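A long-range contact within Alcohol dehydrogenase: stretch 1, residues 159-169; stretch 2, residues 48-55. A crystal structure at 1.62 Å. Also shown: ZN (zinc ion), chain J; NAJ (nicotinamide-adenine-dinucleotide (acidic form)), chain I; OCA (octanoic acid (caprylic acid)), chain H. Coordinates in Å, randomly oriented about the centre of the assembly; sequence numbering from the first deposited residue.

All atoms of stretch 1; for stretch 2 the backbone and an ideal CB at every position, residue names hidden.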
# COMPACT_ATOMS: atom_id res chain seq x y z
N LYS B 159 -1.78 19.27 -32.60
CA LYS B 159 -1.83 18.23 -31.57
C LYS B 159 -1.03 18.68 -30.36
O LYS B 159 -1.42 18.37 -29.21
CB LYS B 159 -1.30 16.89 -32.09
CG LYS B 159 -2.32 16.10 -32.92
CD LYS B 159 -1.71 15.26 -34.08
CE LYS B 159 -0.41 14.53 -33.73
NZ LYS B 159 0.61 14.65 -34.82
N LEU B 160 0.10 19.34 -30.60
CA LEU B 160 0.94 19.85 -29.48
C LEU B 160 0.13 20.79 -28.59
O LEU B 160 0.13 20.69 -27.35
CB LEU B 160 2.22 20.55 -30.00
CG LEU B 160 3.13 21.18 -28.95
CD1 LEU B 160 3.72 20.09 -28.08
CD2 LEU B 160 4.26 21.90 -29.63
N VAL B 161 -0.56 21.73 -29.24
CA VAL B 161 -1.33 22.73 -28.51
C VAL B 161 -2.46 22.09 -27.70
O VAL B 161 -2.73 22.49 -26.54
CB VAL B 161 -1.92 23.75 -29.53
CG1 VAL B 161 -2.98 24.67 -28.87
CG2 VAL B 161 -0.78 24.59 -30.12
N GLU B 162 -3.11 21.08 -28.28
CA GLU B 162 -4.16 20.33 -27.60
C GLU B 162 -3.66 19.58 -26.37
O GLU B 162 -4.44 19.27 -25.50
CB GLU B 162 -4.82 19.37 -28.61
CG GLU B 162 -5.87 20.07 -29.47
CD GLU B 162 -6.69 19.09 -30.31
OE1 GLU B 162 -6.79 17.88 -29.95
OE2 GLU B 162 -7.24 19.55 -31.34
N MET B 163 -2.37 19.32 -26.30
CA MET B 163 -1.78 18.68 -25.14
C MET B 163 -1.43 19.66 -24.03
O MET B 163 -1.03 19.22 -22.95
CB MET B 163 -0.51 17.94 -25.56
CG MET B 163 -0.85 16.70 -26.46
SD MET B 163 0.66 15.73 -26.85
CE MET B 163 0.90 14.77 -25.33
N ALA B 164 -1.51 20.96 -24.28
CA ALA B 164 -1.04 21.92 -23.29
C ALA B 164 -1.64 21.68 -21.90
O ALA B 164 -0.91 21.69 -20.90
CB ALA B 164 -1.31 23.40 -23.71
N PRO B 165 -2.97 21.49 -21.82
CA PRO B 165 -3.56 21.34 -20.48
C PRO B 165 -3.08 20.14 -19.72
O PRO B 165 -3.28 20.16 -18.49
CB PRO B 165 -5.06 21.27 -20.77
CG PRO B 165 -5.17 22.14 -22.01
CD PRO B 165 -4.03 21.56 -22.85
N LEU B 166 -2.45 19.16 -20.36
CA LEU B 166 -1.94 18.00 -19.59
C LEU B 166 -0.87 18.45 -18.58
O LEU B 166 -0.65 17.78 -17.55
CB LEU B 166 -1.32 16.92 -20.55
CG LEU B 166 -2.32 16.43 -21.59
CD1 LEU B 166 -1.54 15.48 -22.47
CD2 LEU B 166 -3.49 15.64 -20.93
N ALA B 167 -0.21 19.60 -18.84
CA ALA B 167 0.91 20.07 -18.02
C ALA B 167 0.50 20.56 -16.63
O ALA B 167 1.33 20.62 -15.74
CB ALA B 167 1.64 21.21 -18.74
N ASP B 168 -0.79 20.84 -16.43
CA ASP B 168 -1.22 21.27 -15.11
C ASP B 168 -2.62 20.70 -14.79
O ASP B 168 -2.79 19.93 -13.85
CB ASP B 168 -1.26 22.79 -15.05
CG ASP B 168 -1.56 23.30 -13.70
OD1 ASP B 168 -2.63 23.97 -13.59
OD2 ASP B 168 -0.83 23.09 -12.70
N ALA B 169 -3.61 21.06 -15.60
CA ALA B 169 -4.94 20.45 -15.42
C ALA B 169 -4.88 18.93 -15.47
O ALA B 169 -5.42 18.25 -14.56
CB ALA B 169 -5.93 20.94 -16.48
N UNK B 48 7.08 29.22 -26.68
CA UNK B 48 5.75 28.73 -26.33
C UNK B 48 4.90 28.51 -27.57
O UNK B 48 4.82 29.38 -28.46
CB UNK B 48 5.05 29.71 -25.38
N UNK B 49 4.27 27.33 -27.62
CA UNK B 49 3.27 26.99 -28.66
C UNK B 49 1.84 27.06 -28.11
O UNK B 49 0.91 27.44 -28.82
CB UNK B 49 3.54 25.59 -29.22
N UNK B 50 1.66 26.71 -26.84
CA UNK B 50 0.32 26.70 -26.25
C UNK B 50 0.45 26.94 -24.75
O UNK B 50 1.31 26.33 -24.10
CB UNK B 50 -0.40 25.38 -26.53
N UNK B 51 -0.35 27.86 -24.22
CA UNK B 51 -0.32 28.18 -22.79
C UNK B 51 -1.73 28.11 -22.22
O UNK B 51 -2.60 28.90 -22.56
CB UNK B 51 0.29 29.56 -22.55
N UNK B 52 -1.99 27.08 -21.42
CA UNK B 52 -3.31 26.94 -20.85
C UNK B 52 -3.63 27.98 -19.81
O UNK B 52 -2.76 28.49 -19.13
CB UNK B 52 -3.46 25.55 -20.24
N UNK B 53 -4.93 28.30 -19.70
CA UNK B 53 -5.41 29.27 -18.72
C UNK B 53 -6.17 28.48 -17.64
O UNK B 53 -7.09 27.73 -17.95
CB UNK B 53 -6.30 30.33 -19.37
N UNK B 54 -5.72 28.61 -16.40
CA UNK B 54 -6.23 27.82 -15.30
C UNK B 54 -7.11 28.66 -14.38
O UNK B 54 -6.88 29.87 -14.24
CB UNK B 54 -5.07 27.20 -14.51
N UNK B 55 -8.07 28.03 -13.68
CA UNK B 55 -8.75 28.81 -12.66
C UNK B 55 -7.79 29.40 -11.61
O UNK B 55 -8.08 30.44 -11.00
CB UNK B 55 -9.80 27.93 -11.97
ZN ZN J . -3.23 25.66 -12.58
PA NAJ I . -12.74 25.63 -14.02
O1A NAJ I . -13.23 27.03 -13.81
O2A NAJ I . -12.36 25.17 -15.44
O5B NAJ I . -13.82 24.54 -13.59
C5B NAJ I . -14.64 24.69 -12.43
C4B NAJ I . -15.88 23.87 -12.74
O4B NAJ I . -16.66 23.81 -11.53
C3B NAJ I . -16.74 24.45 -13.86
O3B NAJ I . -17.10 23.44 -14.83
C2B NAJ I . -17.92 24.95 -13.04
O2B NAJ I . -19.14 25.05 -13.78
C1B NAJ I . -18.03 23.93 -11.89
N9A NAJ I . -18.76 24.40 -10.72
C8A NAJ I . -18.88 25.68 -10.17
N7A NAJ I . -19.64 25.62 -9.05
C5A NAJ I . -20.03 24.32 -8.88
C6A NAJ I . -20.79 23.68 -7.94
N6A NAJ I . -21.40 24.32 -6.93
N1A NAJ I . -20.93 22.32 -8.03
C2A NAJ I . -20.38 21.59 -9.07
N3A NAJ I . -19.65 22.24 -10.00
C4A NAJ I . -19.48 23.58 -9.91
O3 NAJ I . -11.52 25.44 -13.02
PN NAJ I . -10.18 24.56 -13.19
O1N NAJ I . -9.15 25.33 -13.87
O2N NAJ I . -10.54 23.21 -13.68
O5D NAJ I . -9.71 24.52 -11.65
C5D NAJ I . -10.51 23.80 -10.72
C4D NAJ I . -10.05 24.12 -9.31
O4D NAJ I . -8.80 23.45 -9.10
C3D NAJ I . -9.77 25.60 -9.07
O3D NAJ I . -9.98 25.87 -7.67
C2D NAJ I . -8.27 25.71 -9.38
O2D NAJ I . -7.62 26.82 -8.82
C1D NAJ I . -7.81 24.39 -8.74
N1N NAJ I . -6.49 23.87 -9.10
C2N NAJ I . -5.90 23.07 -8.16
C3N NAJ I . -4.68 22.47 -8.45
C7N NAJ I . -4.00 21.65 -7.40
O7N NAJ I . -2.79 21.19 -7.73
N7N NAJ I . -4.54 21.30 -6.23
C4N NAJ I . -4.02 22.65 -9.71
C5N NAJ I . -4.78 23.34 -10.69
C6N NAJ I . -5.97 23.96 -10.37
C1 OCA H . -1.92 25.20 -10.00
C2 OCA H . -1.83 25.47 -8.49
C3 OCA H . -0.46 25.05 -7.94
C4 OCA H . -0.12 25.60 -6.57
C5 OCA H . 1.33 25.26 -6.23
C6 OCA H . 1.65 25.59 -4.78
C7 OCA H . 3.05 25.17 -4.35
C8 OCA H . 3.27 25.55 -2.90
O1 OCA H . -2.90 25.65 -10.67
O2 OCA H . -1.05 24.52 -10.57

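Position 48 has nothing of stretch 1 within 5.5 Å of its ideal CB, so this contact sets no limit on its side chain. The residue is I48, extended in backbone and with chi1 in the m well.

At position 49 the chain turns a corner and CA-to-CB points toward the helical segment. The ideal CB lies 3.8 Å from L160 CD2 and 4.5 Å from V161 CG2, an apolar surrounding, with L160 CD2 already at van der Waals distance and V161 CG2 a little farther off. A small, nonpolar side chain fits best. The deposited A49 packs its CB against L160 CD2 at 3.8 Å, and V161 CG2 rests 3.6 Å from A49 O, so side chain and backbone both take part.

Position 50 is the tightest. Its CA is 4.9 Å from that of V161, and an ideal CB would stand only 3.4 Å from V161 CA and 3.6 Å from A164 CB. Glycine is the natural candidate; alanine would be crowded. G50 is indeed found, and without a CB the backbones come close together, A164 CB lying 3.9 Å from G50 O. Its phi/psi of -153/132 is open to other residues, so proximity is the visible argument for glycine.

At position 51 CA-to-CB points away, and stretch 1 offers no preference; the residue is A51.

Position 52 faces stretch 1 again, as strand alternation predicts. An ideal CB would be 4.2 Å from P165 CG and 4.6 Å from A164 C, leaving room for a small residue such as alanine, serine or glycine. G52 occupies it, with its N 4.4 Å from A164 CB.

Position 53 is out of reach and unconstrained by stretch 1; V53 adopts chi1 t.

At position 54 the ideal CB points toward D168, 4.2 Å from OD1, with the zinc ion nearby. The ideal CB is only 3.1 Å from ZN, so a short ligand is wanted, cysteine best and aspartate possible; histidine or glutamate would be too long to fit easily. C54, with chi1 t, binds zinc through SG at 2.3 Å, while D168 OD1 binds it at 2.0 Å. The shared metal explains why C54 SG and D168 OD1 approach to 3.6 Å; OCA O1, 1.9 Å from ZN, is a further ligand. C54 SG also caps a backbone N just beyond the stretch.

Position 55 lies beyond stretch 1 but near the NAJ phosphates, which favour a donor such as histidine, arginine or lysine. H55 donates from N to NAJ O1N (2.9 Å) and from ND1 to NAJ O1A (2.7 Å).

Stretch 2 48-55: IAGAGVCH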
# COMPACT_ATOMS: atom_id res chain seq x y z
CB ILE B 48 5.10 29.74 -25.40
CG1 ILE B 48 5.91 29.86 -24.11
CG2 ILE B 48 3.57 29.40 -25.14
CD1 ILE B 48 5.76 28.60 -23.11
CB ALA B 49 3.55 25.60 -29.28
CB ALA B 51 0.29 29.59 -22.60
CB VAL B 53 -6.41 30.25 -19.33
CG1 VAL B 53 -6.79 31.31 -18.32
CG2 VAL B 53 -5.79 30.94 -20.58
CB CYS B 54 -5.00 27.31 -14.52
SG CYS B 54 -5.36 26.20 -13.12
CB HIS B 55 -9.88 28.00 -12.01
CG HIS B 55 -11.00 28.85 -11.46
ND1 HIS B 55 -12.28 28.78 -11.95
CD2 HIS B 55 -11.01 29.80 -10.48
CE1 HIS B 55 -13.05 29.64 -11.29
NE2 HIS B 55 -12.31 30.26 -10.39
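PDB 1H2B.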